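Long-range contacts in SusD superfamily protein (Bacteroides vulgatus, PDB 3MYV), which probably binds polysaccharide at the cell surface as a SusD-family protein of the outer membrane: residues D46-S51 with G277-K282; W265-N270 with K321-E326; L269-Y274 with K307-L312. All blocks are in the same frame, centred on the assembly; numbering follows the deposited sequence.

Contact 1. Residues D46-S51 with G277-K282; sequences DDMQSS and GFVTQK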
loop_
_atom_site.group_PDB
_atom_site.type_symbol
_atom_site.label_atom_id
_atom_site.label_comp_id
_atom_site.label_asym_id
_atom_site.label_seq_id
_atom_site.Cartn_x
_atom_site.Cartn_y
_atom_site.Cartn_z
ATOM N N ASP A 46 10.528 -10.753 1.182
ATOM C CA ASP A 46 11.266 -11.796 1.907
ATOM C C ASP A 46 10.727 -12.081 3.308
ATOM O O ASP A 46 11.264 -12.951 4.034
ATOM C CB ASP A 46 12.755 -11.408 1.982
ATOM C CG ASP A 46 12.978 -10.095 2.692
ATOM O OD1 ASP A 46 11.992 -9.392 2.961
ATOM O OD2 ASP A 46 14.143 -9.771 2.974
ATOM N N ASP A 47 9.675 -11.360 3.708
ATOM C CA ASP A 47 9.179 -11.437 5.102
ATOM C C ASP A 47 7.894 -12.219 5.308
ATOM O O ASP A 47 7.583 -12.612 6.447
ATOM C CB ASP A 47 8.974 -10.035 5.671
ATOM C CG ASP A 47 10.294 -9.308 5.925
ATOM O OD1 ASP A 47 11.279 -9.994 6.289
ATOM O OD2 ASP A 47 10.318 -8.061 5.769
HETATM N N MSE A 48 7.157 -12.444 4.223
HETATM C CA MSE A 48 5.986 -13.318 4.237
HETATM C C MSE A 48 6.030 -14.265 3.068
HETATM O O MSE A 48 6.628 -13.950 2.039
HETATM C CB MSE A 48 4.696 -12.511 4.168
HETATM C CG MSE A 48 4.507 -11.542 5.322
HETATM SE SE MSE A 48 2.678 -10.994 5.662
HETATM C CE MSE A 48 2.058 -12.563 6.584
ATOM N N GLN A 49 5.423 -15.436 3.255
ATOM C CA GLN A 49 5.361 -16.432 2.213
ATOM C C GLN A 49 4.014 -17.130 2.227
ATOM O O GLN A 49 3.271 -17.105 3.226
ATOM C CB GLN A 49 6.507 -17.445 2.387
ATOM C CG GLN A 49 6.377 -18.292 3.656
ATOM C CD GLN A 49 7.276 -19.493 3.636
ATOM O OE1 GLN A 49 8.456 -19.408 3.964
ATOM N NE2 GLN A 49 6.711 -20.627 3.275
ATOM N N SER A 50 3.707 -17.777 1.118
ATOM C CA SER A 50 2.548 -18.645 1.025
ATOM C C SER A 50 2.687 -19.935 1.842
ATOM O O SER A 50 3.780 -20.436 2.091
ATOM C CB SER A 50 2.322 -19.032 -0.461
ATOM O OG SER A 50 1.147 -19.788 -0.626
ATOM N N SER A 51 1.547 -20.470 2.261
ATOM C CA SER A 51 1.469 -21.841 2.706
ATOM C C SER A 51 1.268 -22.692 1.447
ATOM O O SER A 51 1.355 -22.175 0.327
ATOM C CB SER A 51 0.282 -22.023 3.636
ATOM O OG SER A 51 -0.919 -21.741 2.947
ATOM N N GLY A 277 -0.958 -17.876 4.344
ATOM C CA GLY A 277 0.430 -17.431 4.413
ATOM C C GLY A 277 0.949 -17.320 5.829
ATOM O O GLY A 277 0.182 -17.321 6.789
ATOM N N PHE A 278 2.277 -17.236 5.909
ATOM C CA PHE A 278 3.037 -17.136 7.156
ATOM C C PHE A 278 4.014 -16.011 7.007
ATOM O O PHE A 278 4.263 -15.571 5.882
ATOM C CB PHE A 278 3.822 -18.421 7.397
ATOM C CG PHE A 278 3.020 -19.665 7.239
ATOM C CD1 PHE A 278 1.785 -19.802 7.904
ATOM C CD2 PHE A 278 3.492 -20.724 6.482
ATOM C CE1 PHE A 278 1.059 -20.951 7.786
ATOM C CE2 PHE A 278 2.767 -21.894 6.364
ATOM C CZ PHE A 278 1.540 -22.013 7.018
ATOM N N VAL A 279 4.578 -15.521 8.121
ATOM C CA VAL A 279 5.853 -14.843 8.013
ATOM C C VAL A 279 6.899 -15.900 7.658
ATOM O O VAL A 279 6.724 -17.085 7.921
ATOM C CB VAL A 279 6.245 -14.015 9.270
ATOM C CG1 VAL A 279 5.117 -13.005 9.591
ATOM C CG2 VAL A 279 6.585 -14.912 10.482
ATOM N N THR A 280 7.987 -15.460 7.055
ATOM C CA THR A 280 9.095 -16.354 6.729
ATOM C C THR A 280 9.935 -16.617 7.992
ATOM O O THR A 280 9.813 -15.900 9.025
ATOM C CB THR A 280 9.992 -15.713 5.671
ATOM O OG1 THR A 280 10.435 -14.449 6.171
ATOM C CG2 THR A 280 9.239 -15.522 4.349
ATOM N N GLN A 281 10.775 -17.645 7.920
ATOM C CA GLN A 281 11.692 -17.947 9.001
ATOM C C GLN A 281 12.622 -16.744 9.246
ATOM O O GLN A 281 12.922 -16.409 10.387
ATOM C CB GLN A 281 12.492 -19.220 8.712
ATOM C CG GLN A 281 13.259 -19.732 9.934
ATOM C CD GLN A 281 14.014 -21.017 9.678
ATOM O OE1 GLN A 281 13.501 -21.945 9.061
ATOM N NE2 GLN A 281 15.237 -21.088 10.183
ATOM N N LYS A 282 13.037 -16.071 8.175
ATOM C CA LYS A 282 13.894 -14.886 8.281
ATOM C C LYS A 282 13.234 -13.806 9.138
ATOM O O LYS A 282 13.864 -13.269 10.039
ATOM C CB LYS A 282 14.240 -14.345 6.889
ATOM C CG LYS A 282 14.957 -13.005 6.878
ATOM C CD LYS A 282 14.044 -11.864 6.383
ATOM C CE LYS A 282 14.649 -10.502 6.678
ATOM N NZ LYS A 282 13.799 -9.337 6.298
HETATM O O HOH W 1 10.832 -19.266 5.492
#
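Two aspartates share the ammonium group of Lys282. Its NZ lies 2.6 Å from Asp47 OD1, on the syn lone pair of that oxygen, whereas the bond from NZ to Asp46 OD2 is long and weak at 3.4 Å. The other carboxylate oxygens look elsewhere: Arg397 forms a salt bridge with Asp46 OD1, and Ser388 bonds to Asp47 OD2. An alanine in place of Lys282 would probably leave Asp47 OD1 without its charged mate and take away the weak second bond to Asp46 OD2. Next to this network Thr280, the N-cap of helix 281-288, spans two elements. Its OG1 donates to Asp46 O at 2.7 Å and also caps the backbone N of Tyr283, and its own N reaches Asp47 O at 2.9 Å from above the carbonyl plane. Beyond it the chains pair as antiparallel strands. Gln49 and Phe278 form the hydrogen-bonded pair, with Gln49 N to Phe278 O and Phe278 N to Gln49 O both 2.9 Å. The Phe278 ring then reaches past the strand end, its CZ 3.6 Å from Ser51 CB. The two-stranded sheet of 48-50 and 277-279 thus joins chain regions far apart in sequence, with helix 56-61 touching Gln49 and Ser50 through Tyr61, and strand 307-312 packing against Met48 (a selenomethionine) and Val279.

Contact 2. Residues W265-N270 with K321-E326; sequences WGYLLN and KTAPLE. With NA (sodium ion), chain C.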
loop_
_atom_site.group_PDB
_atom_site.type_symbol
_atom_site.label_atom_id
_atom_site.label_comp_id
_atom_site.label_asym_id
_atom_site.label_seq_id
_atom_site.Cartn_x
_atom_site.Cartn_y
_atom_site.Cartn_z
ATOM N N TRP A 265 -8.315 -9.931 3.858
ATOM C CA TRP A 265 -6.924 -10.139 4.294
ATOM C C TRP A 265 -6.827 -10.695 5.723
ATOM O O TRP A 265 -6.015 -11.580 5.994
ATOM C CB TRP A 265 -6.190 -8.799 4.209
ATOM C CG TRP A 265 -4.666 -8.804 4.337
ATOM C CD1 TRP A 265 -3.936 -7.943 5.094
ATOM C CD2 TRP A 265 -3.718 -9.631 3.644
ATOM N NE1 TRP A 265 -2.595 -8.175 4.929
ATOM C CE2 TRP A 265 -2.428 -9.188 4.026
ATOM C CE3 TRP A 265 -3.820 -10.671 2.715
ATOM C CZ2 TRP A 265 -1.271 -9.778 3.555
ATOM C CZ3 TRP A 265 -2.655 -11.253 2.234
ATOM C CH2 TRP A 265 -1.403 -10.807 2.652
ATOM N N GLY A 266 -7.671 -10.187 6.621
ATOM C CA GLY A 266 -7.724 -10.669 7.992
ATOM C C GLY A 266 -8.028 -12.148 8.144
ATOM O O GLY A 266 -7.458 -12.819 8.992
ATOM N N TYR A 267 -8.900 -12.673 7.303
ATOM C CA TYR A 267 -9.238 -14.087 7.350
ATOM C C TYR A 267 -8.255 -14.945 6.580
ATOM O O TYR A 267 -7.924 -16.054 7.007
ATOM C CB TYR A 267 -10.668 -14.299 6.860
ATOM C CG TYR A 267 -11.307 -15.600 7.250
ATOM C CD1 TYR A 267 -11.147 -16.744 6.472
ATOM C CD2 TYR A 267 -12.148 -15.688 8.360
ATOM C CE1 TYR A 267 -11.790 -17.946 6.801
ATOM C CE2 TYR A 267 -12.764 -16.868 8.694
ATOM C CZ TYR A 267 -12.596 -18.013 7.911
ATOM O OH TYR A 267 -13.264 -19.202 8.247
ATOM N N LEU A 268 -7.713 -14.406 5.492
ATOM C CA LEU A 268 -6.710 -15.151 4.711
ATOM C C LEU A 268 -5.417 -15.392 5.476
ATOM O O LEU A 268 -4.831 -16.463 5.365
ATOM C CB LEU A 268 -6.399 -14.407 3.420
ATOM C CG LEU A 268 -7.551 -14.211 2.442
ATOM C CD1 LEU A 268 -7.019 -13.327 1.289
ATOM C CD2 LEU A 268 -8.067 -15.535 1.934
ATOM N N LEU A 269 -4.943 -14.399 6.229
ATOM C CA LEU A 269 -3.668 -14.526 6.954
ATOM C C LEU A 269 -3.809 -15.362 8.236
ATOM O O LEU A 269 -2.825 -15.789 8.822
ATOM C CB LEU A 269 -3.097 -13.160 7.331
ATOM C CG LEU A 269 -2.404 -12.326 6.244
ATOM C CD1 LEU A 269 -1.636 -11.207 6.897
ATOM C CD2 LEU A 269 -1.465 -13.167 5.383
ATOM N N ASN A 270 -5.024 -15.514 8.710
ATOM C CA ASN A 270 -5.240 -16.145 10.016
ATOM C C ASN A 270 -5.121 -17.669 9.935
ATOM O O ASN A 270 -5.726 -18.316 9.077
ATOM C CB ASN A 270 -6.609 -15.740 10.555
ATOM C CG ASN A 270 -6.756 -15.993 12.005
ATOM O OD1 ASN A 270 -6.943 -17.140 12.439
ATOM N ND2 ASN A 270 -6.744 -14.907 12.803
ATOM N N LYS A 321 -8.461 -17.880 18.564
ATOM C CA LYS A 321 -8.678 -19.057 17.705
ATOM C C LYS A 321 -9.939 -19.038 16.825
ATOM O O LYS A 321 -10.370 -20.085 16.308
ATOM C CB LYS A 321 -8.535 -20.342 18.515
ATOM C CG LYS A 321 -7.193 -20.362 19.319
ATOM C CD LYS A 321 -6.665 -21.765 19.580
ATOM C CE LYS A 321 -5.380 -21.751 20.456
ATOM N NZ LYS A 321 -4.875 -23.145 20.681
ATOM N N THR A 322 -10.484 -17.837 16.618
ATOM C CA THR A 322 -11.503 -17.589 15.609
ATOM C C THR A 322 -10.980 -16.513 14.657
ATOM O O THR A 322 -10.609 -15.436 15.101
ATOM C CB THR A 322 -12.825 -17.125 16.269
ATOM O OG1 THR A 322 -13.243 -18.127 17.188
ATOM C CG2 THR A 322 -13.923 -16.894 15.231
ATOM N N ALA A 323 -10.913 -16.817 13.364
ATOM C CA ALA A 323 -10.441 -15.858 12.368
ATOM C C ALA A 323 -11.509 -14.801 12.174
ATOM O O ALA A 323 -12.673 -15.138 12.043
ATOM C CB ALA A 323 -10.109 -16.531 11.045
ATOM N N PRO A 324 -11.114 -13.525 12.155
ATOM C CA PRO A 324 -12.072 -12.423 12.036
ATOM C C PRO A 324 -12.580 -12.162 10.600
ATOM O O PRO A 324 -11.830 -12.248 9.629
ATOM C CB PRO A 324 -11.249 -11.227 12.534
ATOM C CG PRO A 324 -9.881 -11.531 12.056
ATOM C CD PRO A 324 -9.723 -13.029 12.183
ATOM N N LEU A 325 -13.847 -11.803 10.481
ATOM C CA LEU A 325 -14.447 -11.437 9.183
ATOM C C LEU A 325 -14.444 -9.919 8.932
ATOM O O LEU A 325 -14.719 -9.464 7.809
ATOM C CB LEU A 325 -15.894 -11.967 9.119
ATOM C CG LEU A 325 -16.074 -13.488 9.225
ATOM C CD1 LEU A 325 -17.526 -13.897 9.434
ATOM C CD2 LEU A 325 -15.522 -14.193 8.007
ATOM N N GLU A 326 -14.159 -9.135 9.970
ATOM C CA GLU A 326 -14.486 -7.710 9.969
ATOM C C GLU A 326 -13.275 -6.790 10.107
ATOM O O GLU A 326 -13.440 -5.599 10.368
ATOM C CB GLU A 326 -15.466 -7.416 11.107
ATOM C CG GLU A 326 -14.861 -7.307 12.510
ATOM C CD GLU A 326 -14.787 -8.628 13.295
ATOM O OE1 GLU A 326 -14.552 -9.702 12.695
ATOM O OE2 GLU A 326 -14.945 -8.577 14.547
HETATM NA NA NA C . -16.453 -8.352 6.426
HETATM O O HOH W 2 -7.783 -15.136 15.537
HETATM O O HOH W 3 -17.949 -10.286 6.607
#
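The sodium-site loop 321-326 rests on the short helix 265-268 and the residues just after it, with Ala323 and Pro324 set against Tyr267 and Asn270. It illustrates how a metal-binding loop can be seated mainly by van der Waals packing, with a bridging water as the polar link, since direct polar bonds between the two segments are absent. Leu325 supplies its backbone O to the sodium ion at 2.5 Å. A water, Asn254 OD1 and the backbone oxygens of Ser255, Asp258 and Pro260 bring the ligands to six, all of them oxygen.

The methyl of Ala323 lies between the Tyr267 ring and the Asn270 amide. Tyr267 CG is anti to its backbone N (chi1 -161°), and one side of the ring comes up to that methyl, with CD2 3.5 Å from Ala323 CB. The approach is oblique. The same CD2 also meets Leu325 CD2 at 3.7 Å, so the aromatic ring spans the side chains of two loop residues, while Pro324 O sits at the ring edge, in its plane. From the other flank Asn270 brings its amide to Ala323, OD1 being 3.5 Å from Ala323 CB, and its ND2 lies 3.6 Å from Pro324 CD, where the two side chains cross obliquely. Asn270 OD1 has its polar partner within its own loop, the backbone N of Tyr272.

Elsewhere on the helix, Trp265 stacks on Phe38 and bonds through NE1 to Gly393 O, tying this element to helix 36-43 and to the loop between helices 380-391 and 397-403. Between the segments, the polar link is indirect: Asn270 ND2 donates to a water 2.9 Å away, which in turn lies 2.9 Å from Thr322 O.

Contact 3. Residues L269-Y274 with K307-L312; sequences LNWYGY and KTVWWL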
loop_
_atom_site.group_PDB
_atom_site.type_symbol
_atom_site.label_atom_id
_atom_site.label_comp_id
_atom_site.label_asym_id
_atom_site.label_seq_id
_atom_site.Cartn_x
_atom_site.Cartn_y
_atom_site.Cartn_z
ATOM N N LEU A 269 -4.943 -14.399 6.229
ATOM C CA LEU A 269 -3.668 -14.526 6.954
ATOM C C LEU A 269 -3.809 -15.362 8.236
ATOM O O LEU A 269 -2.825 -15.789 8.822
ATOM C CB LEU A 269 -3.097 -13.160 7.331
ATOM C CG LEU A 269 -2.404 -12.326 6.244
ATOM C CD1 LEU A 269 -1.636 -11.207 6.897
ATOM C CD2 LEU A 269 -1.465 -13.167 5.383
ATOM N N ASN A 270 -5.024 -15.514 8.710
ATOM C CA ASN A 270 -5.240 -16.145 10.016
ATOM C C ASN A 270 -5.121 -17.669 9.935
ATOM O O ASN A 270 -5.726 -18.316 9.077
ATOM C CB ASN A 270 -6.609 -15.740 10.555
ATOM C CG ASN A 270 -6.756 -15.993 12.005
ATOM O OD1 ASN A 270 -6.943 -17.140 12.439
ATOM N ND2 ASN A 270 -6.744 -14.907 12.803
ATOM N N TRP A 271 -4.372 -18.233 10.873
ATOM C CA TRP A 271 -4.122 -19.670 10.929
ATOM C C TRP A 271 -5.441 -20.443 11.009
ATOM O O TRP A 271 -5.585 -21.511 10.406
ATOM C CB TRP A 271 -3.253 -19.998 12.153
ATOM C CG TRP A 271 -2.987 -21.453 12.354
ATOM C CD1 TRP A 271 -3.743 -22.336 13.059
ATOM C CD2 TRP A 271 -1.897 -22.200 11.808
ATOM N NE1 TRP A 271 -3.202 -23.584 12.984
ATOM C CE2 TRP A 271 -2.057 -23.531 12.231
ATOM C CE3 TRP A 271 -0.792 -21.867 10.997
ATOM C CZ2 TRP A 271 -1.163 -24.540 11.878
ATOM C CZ3 TRP A 271 0.103 -22.868 10.651
ATOM C CH2 TRP A 271 -0.088 -24.187 11.090
ATOM N N TYR A 272 -6.382 -19.866 11.755
ATOM C CA TYR A 272 -7.698 -20.471 11.998
ATOM C C TYR A 272 -8.739 -20.146 10.923
ATOM O O TYR A 272 -9.870 -20.645 10.989
ATOM C CB TYR A 272 -8.197 -20.036 13.364
ATOM C CG TYR A 272 -7.210 -20.453 14.424
ATOM C CD1 TYR A 272 -7.155 -21.772 14.857
ATOM C CD2 TYR A 272 -6.280 -19.543 14.919
ATOM C CE1 TYR A 272 -6.197 -22.191 15.782
ATOM C CE2 TYR A 272 -5.330 -19.928 15.861
ATOM C CZ TYR A 272 -5.297 -21.246 16.293
ATOM O OH TYR A 272 -4.345 -21.617 17.199
ATOM N N GLY A 273 -8.351 -19.297 9.969
ATOM C CA GLY A 273 -9.197 -18.890 8.838
ATOM C C GLY A 273 -8.802 -19.711 7.618
ATOM O O GLY A 273 -8.887 -20.930 7.643
ATOM N N TYR A 274 -8.307 -19.065 6.565
ATOM C CA TYR A 274 -7.917 -19.829 5.390
ATOM C C TYR A 274 -6.412 -20.129 5.309
ATOM O O TYR A 274 -5.951 -20.791 4.376
ATOM C CB TYR A 274 -8.477 -19.193 4.109
ATOM C CG TYR A 274 -9.779 -19.829 3.641
ATOM C CD1 TYR A 274 -9.861 -21.198 3.427
ATOM C CD2 TYR A 274 -10.921 -19.065 3.398
ATOM C CE1 TYR A 274 -11.036 -21.802 2.993
ATOM C CE2 TYR A 274 -12.102 -19.661 2.936
ATOM C CZ TYR A 274 -12.154 -21.034 2.738
ATOM O OH TYR A 274 -13.303 -21.666 2.309
ATOM N N LYS A 307 7.327 -28.822 10.641
ATOM C CA LYS A 307 8.255 -27.770 11.072
ATOM C C LYS A 307 7.539 -26.708 11.901
ATOM O O LYS A 307 6.336 -26.511 11.772
ATOM C CB LYS A 307 8.824 -27.055 9.843
ATOM C CG LYS A 307 9.846 -27.817 9.062
ATOM C CD LYS A 307 10.373 -26.930 7.921
ATOM C CE LYS A 307 11.768 -27.345 7.449
ATOM N NZ LYS A 307 12.499 -26.215 6.795
ATOM N N THR A 308 8.289 -25.983 12.725
ATOM C CA THR A 308 7.750 -24.790 13.345
ATOM C C THR A 308 7.646 -23.682 12.306
ATOM O O THR A 308 8.597 -23.426 11.536
ATOM C CB THR A 308 8.616 -24.336 14.509
ATOM O OG1 THR A 308 8.729 -25.415 15.418
ATOM C CG2 THR A 308 8.014 -23.122 15.225
ATOM N N VAL A 309 6.493 -23.037 12.285
ATOM C CA VAL A 309 6.306 -21.830 11.476
ATOM C C VAL A 309 5.651 -20.759 12.338
ATOM O O VAL A 309 5.163 -21.039 13.440
ATOM C CB VAL A 309 5.452 -22.061 10.204
ATOM C CG1 VAL A 309 6.101 -23.160 9.350
ATOM C CG2 VAL A 309 3.975 -22.393 10.562
ATOM N N TRP A 310 5.655 -19.535 11.829
ATOM C CA TRP A 310 5.008 -18.430 12.511
ATOM C C TRP A 310 4.065 -17.724 11.533
ATOM O O TRP A 310 4.429 -17.437 10.376
ATOM C CB TRP A 310 6.035 -17.440 13.045
ATOM C CG TRP A 310 6.890 -17.969 14.164
ATOM C CD1 TRP A 310 6.701 -17.788 15.503
ATOM C CD2 TRP A 310 8.087 -18.741 14.030
ATOM N NE1 TRP A 310 7.689 -18.421 16.213
ATOM C CE2 TRP A 310 8.559 -19.007 15.334
ATOM C CE3 TRP A 310 8.800 -19.239 12.934
ATOM C CZ2 TRP A 310 9.707 -19.741 15.572
ATOM C CZ3 TRP A 310 9.946 -19.981 13.172
ATOM C CH2 TRP A 310 10.392 -20.218 14.484
ATOM N N TRP A 311 2.861 -17.424 12.021
ATOM C CA TRP A 311 1.894 -16.677 11.237
ATOM C C TRP A 311 1.734 -15.311 11.858
ATOM O O TRP A 311 2.126 -15.082 12.999
ATOM C CB TRP A 311 0.550 -17.425 11.102
ATOM C CG TRP A 311 -0.248 -17.694 12.324
ATOM C CD1 TRP A 311 -0.076 -18.746 13.189
ATOM C CD2 TRP A 311 -1.391 -16.966 12.810
ATOM N NE1 TRP A 311 -1.026 -18.702 14.176
ATOM C CE2 TRP A 311 -1.848 -17.624 13.957
ATOM C CE3 TRP A 311 -2.065 -15.813 12.380
ATOM C CZ2 TRP A 311 -2.939 -17.152 14.719
ATOM C CZ3 TRP A 311 -3.148 -15.372 13.103
ATOM C CH2 TRP A 311 -3.577 -16.031 14.262
ATOM N N LEU A 312 1.202 -14.392 11.071
ATOM C CA LEU A 312 1.161 -12.998 11.444
ATOM C C LEU A 312 -0.241 -12.683 11.956
ATOM O O LEU A 312 -1.212 -12.709 11.209
ATOM C CB LEU A 312 1.470 -12.073 10.271
ATOM C CG LEU A 312 1.464 -10.577 10.615
ATOM C CD1 LEU A 312 2.584 -10.249 11.606
ATOM C CD2 LEU A 312 1.582 -9.729 9.303
HETATM O O HOH W 4 -0.129 -15.132 8.561
HETATM O O HOH W 5 -1.618 -20.565 16.323
#
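Trp311, on the second strand of the antiparallel hairpin 299-304/307-312, turns one face of its indole to the type I beta turn from Asn270 to Gly273. The course of this side chain shows how one tryptophan can pack along most of a turn. From CB, CG stands between the backbone N and the carbonyl carbon (chi1 63°), which sets CG on the side of the loop. CG and CD1 border the methylene of Trp271, and CD1 also approaches Trp271 CE3. At NE1 and CE2 the contact is tightest: Trp271 CB is 3.3 Å from each, and sits over the face of the five-membered ring, 14° off its normal, as a CH-pi contact. The two indoles are themselves inclined by only 27°, but slid so far apart that they barely overlap. Farther along, CZ2 meets Tyr272 CE2 at 3.8 Å, and across the six-membered ring from CZ2, CE3 nears Leu269 O at 3.6 Å. At the tip, CZ3 and CH2 lie alongside the amide of Asn270, held by its Asx turn, with amide and ring planes well inclined to each other.

Trp271 ends against the same strand, its CZ3 3.9 Å from Val309 CG2, while its CD1 lies over the centre of the Tyr272 ring. Two waters complete the join. One, in the plane of the Trp311 ring, accepts from NE1 and also bonds to Tyr272 OH; the other donates to Leu269 O at 2.8 Å and accepts from Leu312 N at 2.9 Å.

The three contacts form one continuous region of the fold, and their chemistry shifts across it. Contact 1 is the most deeply buried and the most polar, pairing backbones and charges; contacts 2 and 3 mix buried residues with partly exposed ones and rely on van der Waals and aromatic packing, with waters linking polar atoms of the two segments. Contacts 2 and 3 share Leu269 and Asn270, with the loop after helix 265-268 taking the sodium-site loop on one flank and strand 307-312 on another. Contact 3 also borders contact 1, where Phe278 CE1 packs on Trp271 CZ3 at 3.6 Å. Contact 1 touches contact 2 more slightly, through Met48 and Leu269.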